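Local coordinates for oxidoreductase, short chain dehydrogenase/reductase family protein (Bifidobacterium adolescentis L2-32, PDB 6OW4), which acts as an NADH-dependent 20beta-hydroxysteroid dehydrogenase of the short-chain dehydrogenase/reductase family, interconverting the 20-keto and 20beta-hydroxyl groups of steroids, at the interface of chains A and B. Sequence-based numbering; all coordinates share one arbitrary frame. Chains: chain A/B, Oxidoreductase, short chain dehydrogenase/reductase family protein.

Contact 1: the interface of chains A and B. Residues chain A 255-256, 289-290, 294; chain B 215-216, 219, 281.
A:Met256 and B:Thr281 reach toward each other from facing loops and meet tip to tip, methyl against methyl. The methionine CG lies anti to its own carbonyl carbon (chi1 -69°), and beyond it the chain runs extended along the A:Gly289 backbone of the same subunit. CB starts this run beside A:Gly289, and A:Met256 CG passes 3.5 Å from the A:Gly289 carbonyl O. A:Met256 SD then packs 3.9 Å from A:Gly289 CA, and the terminal A:Met256 CE turns to chain B, where it packs 3.4 Å from B:Thr281 CG2, tighter than usual van der Waals contact, and also touches B:Thr281 CB. The threonine CG2 sits between its backbone N and carbonyl carbon while OG1 is anti to that N (chi1 -165°), which presents the methyl rather than the hydroxyl to chain A. Besides the methionine tip, this methyl, B:Thr281 CG2, reaches the A:Gly290 backbone, 3.5 Å from A:Gly290 CA. A second apolar point lies at A:Pro255, whose ring lies against the end of helix 198-218 and the following 3-10 turn 219-221 of chain B. The small alanine side chains probably let the helix end and the proline loop come close: A:Pro255 CG rests 3.9 Å from B:Ala216 CA. The patch thus holds by apolar packing across the two-fold interface. Beside that pair, A:Pro255 CB meets the B:Ala219 CB methyl at 3.4 Å, and the same methyl touches A:Pro255 O.

Contact 2: the interface of chains A and B. Residues chain A 256, 258, 260, 264, 287-289; chain B 278-280.
The phenol ring of B:Tyr279 is sandwiched between two backbone segments of chain A. A:Gly260 CA sits over the centre of one face, 3.4 Å from the B:Tyr279 ring centroid, in a CH-pi contact; A:Gly289 N covers the opposite face, offset toward the rim. The A:Arg258 guanidinium lays one of its own faces on ring atom CD1, with the two planes 41° apart, while its in-plane edge is taken by the A:Glu264 carboxylate. CG of the tyrosine is anti to the backbone N (chi1 -156°), sending the ring deep into chain A. At its tip the hydroxyl B:Tyr279 OH donates to A:Arg258 O at 2.7 Å, in the carbonyl plane and on a lone pair, and a water links the same OH to A:Asp288 O. The tyrosine main chain is held too: B:Tyr279 O accepts from A:Gly289 N at 3.1 Å, and its N shares a second water with A:Glu264 O. Alongside, A:Arg258 grips A:Glu264 end-on, NH1 to OE1 at 3.1 Å and NH2 to OE2 at 2.6 Å, each oxygen using its syn lone pair. A:Glu264 OE2 keeps its anti lone pair for B:Ser278 OG, which donates at 2.6 Å, so the intrachain salt bridge probably orients the carboxylate for the partner and disperses its charge. An alanine in place of B:Tyr279 would probably open a gap between A:Gly260 and A:Gly289, leaving A:Arg258 O without its phenol donor and the guanidinium freer to shift. By plugging one subunit's tyrosine into a pocket of its neighbour, the site probably helps hold the two chains in a fixed orientation, if this pairing is biological.

Contact 1: the interface of chains A and B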
# COMPACT_ATOMS: atom_id res chain seq x y z
N PRO A 255 9.73 -14.14 -7.79
CA PRO A 255 10.30 -15.21 -6.98
C PRO A 255 10.07 -16.64 -7.51
O PRO A 255 11.02 -17.40 -7.54
CB PRO A 255 9.59 -15.03 -5.63
CG PRO A 255 9.36 -13.53 -5.55
CD PRO A 255 9.06 -13.12 -6.97
N MET A 256 8.85 -16.96 -7.93
CA MET A 256 8.47 -18.32 -8.41
C MET A 256 9.19 -18.63 -9.73
O MET A 256 9.28 -19.83 -10.08
CB MET A 256 6.96 -18.44 -8.61
CG MET A 256 6.19 -18.43 -7.30
SD MET A 256 4.55 -19.17 -7.45
CE MET A 256 3.85 -18.74 -5.86
N GLY A 289 2.93 -14.44 -8.33
CA GLY A 289 4.06 -15.32 -7.95
C GLY A 289 5.08 -14.61 -7.09
O GLY A 289 6.27 -14.95 -7.18
N GLY A 290 4.63 -13.65 -6.27
CA GLY A 290 5.46 -12.92 -5.29
C GLY A 290 6.17 -11.72 -5.89
O GLY A 290 7.09 -11.21 -5.22
N PHE A 294 9.10 -7.57 -4.11
CA PHE A 294 10.17 -6.66 -4.59
C PHE A 294 9.55 -5.30 -4.95
O PHE A 294 8.48 -5.21 -5.55
CB PHE A 294 10.92 -7.26 -5.78
CG PHE A 294 11.67 -8.54 -5.49
CD1 PHE A 294 12.54 -8.63 -4.41
CD2 PHE A 294 11.52 -9.65 -6.30
CE1 PHE A 294 13.24 -9.79 -4.15
CE2 PHE A 294 12.22 -10.82 -6.04
CZ PHE A 294 13.08 -10.89 -4.97
N ALA B 215 8.22 -15.41 1.41
CA ALA B 215 7.64 -15.65 0.07
C ALA B 215 8.72 -15.50 -1.00
O ALA B 215 8.81 -16.39 -1.87
CB ALA B 215 6.48 -14.72 -0.17
N ALA B 216 9.53 -14.44 -0.92
CA ALA B 216 10.63 -14.16 -1.86
C ALA B 216 11.76 -15.18 -1.67
O ALA B 216 12.28 -15.69 -2.68
CB ALA B 216 11.14 -12.75 -1.68
N ALA B 219 10.44 -19.20 -2.30
CA ALA B 219 9.83 -19.51 -3.62
C ALA B 219 10.64 -20.60 -4.33
O ALA B 219 10.02 -21.52 -4.88
CB ALA B 219 9.73 -18.26 -4.46
N THR B 281 1.46 -15.73 -3.58
CA THR B 281 2.51 -15.71 -2.53
C THR B 281 2.94 -14.26 -2.27
O THR B 281 2.87 -13.44 -3.21
CB THR B 281 3.70 -16.60 -2.92
OG1 THR B 281 4.49 -16.80 -1.75
CG2 THR B 281 4.55 -16.02 -4.03

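Contact 2: the interface of chains A and B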
# COMPACT_ATOMS: atom_id res chain seq x y z
N MET A 256 8.85 -16.96 -7.93
CA MET A 256 8.47 -18.32 -8.41
C MET A 256 9.19 -18.63 -9.73
O MET A 256 9.28 -19.83 -10.08
CB MET A 256 6.96 -18.44 -8.61
CG MET A 256 6.19 -18.43 -7.30
SD MET A 256 4.55 -19.17 -7.45
CE MET A 256 3.85 -18.74 -5.86
N ARG A 258 8.47 -18.16 -12.89
CA ARG A 258 7.59 -18.75 -13.94
C ARG A 258 6.39 -17.83 -14.12
O ARG A 258 6.01 -17.15 -13.15
CB ARG A 258 7.16 -20.17 -13.55
CG ARG A 258 6.20 -20.25 -12.37
CD ARG A 258 5.63 -21.65 -12.26
NE ARG A 258 4.61 -21.79 -11.22
CZ ARG A 258 3.33 -21.45 -11.35
NH1 ARG A 258 2.87 -20.91 -12.46
NH2 ARG A 258 2.51 -21.65 -10.33
N GLY A 260 2.39 -17.31 -14.41
CA GLY A 260 1.16 -17.96 -13.94
C GLY A 260 0.40 -18.54 -15.11
O GLY A 260 0.74 -18.19 -16.26
N GLU A 264 -4.91 -20.68 -12.64
CA GLU A 264 -4.47 -20.06 -11.36
C GLU A 264 -5.21 -18.74 -11.13
O GLU A 264 -5.40 -18.37 -9.96
CB GLU A 264 -2.95 -19.89 -11.36
CG GLU A 264 -2.21 -21.22 -11.42
CD GLU A 264 -0.69 -21.11 -11.42
OE1 GLU A 264 -0.16 -20.39 -12.28
OE2 GLU A 264 -0.06 -21.74 -10.56
N VAL A 287 -2.07 -11.94 -7.70
CA VAL A 287 -1.76 -13.31 -8.19
C VAL A 287 -0.57 -13.17 -9.14
O VAL A 287 -0.79 -13.21 -10.37
CB VAL A 287 -3.00 -13.94 -8.84
CG1 VAL A 287 -2.80 -15.42 -9.15
CG2 VAL A 287 -4.25 -13.75 -8.00
N ASP A 288 0.63 -12.96 -8.59
CA ASP A 288 1.82 -12.48 -9.35
C ASP A 288 3.07 -13.31 -9.03
O ASP A 288 4.15 -12.89 -9.47
CB ASP A 288 2.06 -10.99 -9.08
CG ASP A 288 2.25 -10.63 -7.62
OD1 ASP A 288 2.50 -11.55 -6.81
OD2 ASP A 288 2.14 -9.43 -7.30
N GLY A 289 2.93 -14.44 -8.33
CA GLY A 289 4.06 -15.32 -7.95
C GLY A 289 5.08 -14.61 -7.09
O GLY A 289 6.27 -14.95 -7.18
N SER B 278 -2.11 -21.39 -6.02
CA SER B 278 -0.76 -21.90 -6.39
C SER B 278 0.15 -20.79 -6.93
O SER B 278 1.37 -20.98 -6.86
CB SER B 278 -0.85 -23.05 -7.36
OG SER B 278 -1.42 -22.64 -8.60
N TYR B 279 -0.41 -19.70 -7.47
CA TYR B 279 0.37 -18.53 -7.98
C TYR B 279 0.19 -17.32 -7.05
O TYR B 279 0.55 -16.19 -7.46
CB TYR B 279 -0.00 -18.20 -9.43
CG TYR B 279 1.07 -17.47 -10.19
CD1 TYR B 279 2.34 -18.01 -10.34
CD2 TYR B 279 0.83 -16.22 -10.75
CE1 TYR B 279 3.34 -17.34 -11.03
CE2 TYR B 279 1.81 -15.54 -11.45
CZ TYR B 279 3.07 -16.10 -11.58
OH TYR B 279 4.05 -15.43 -12.27
N VAL B 280 -0.31 -17.54 -5.84
CA VAL B 280 -0.52 -16.49 -4.80
C VAL B 280 0.54 -16.69 -3.71
O VAL B 280 0.48 -17.72 -3.02
CB VAL B 280 -1.94 -16.54 -4.23
CG1 VAL B 280 -2.18 -15.43 -3.20
CG2 VAL B 280 -3.00 -16.49 -5.32
O HOH W 1 -3.47 -19.20 -7.87
O HOH W 2 4.11 -12.64 -12.07

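Contact 1 and contact 2 are neighbouring parts of one two-fold interface, with the centres of their C-alpha atoms about 8 Å apart. A:Met256 and A:Gly289 belong to both, and on chain B the consecutive residues 278-281 feed first contact 2 and then contact 1. The apolar packing and the polar, tyrosine-centred lock therefore probably act as a unit, repeated with the chains exchanged. Contact 1 also uses the far end of helix 198-218, which carries B:Tyr200 and B:Lys204 of the catalytic YxxxK motif, so subunit pairing may help steady the active-site framework within the four-chain deposited assembly.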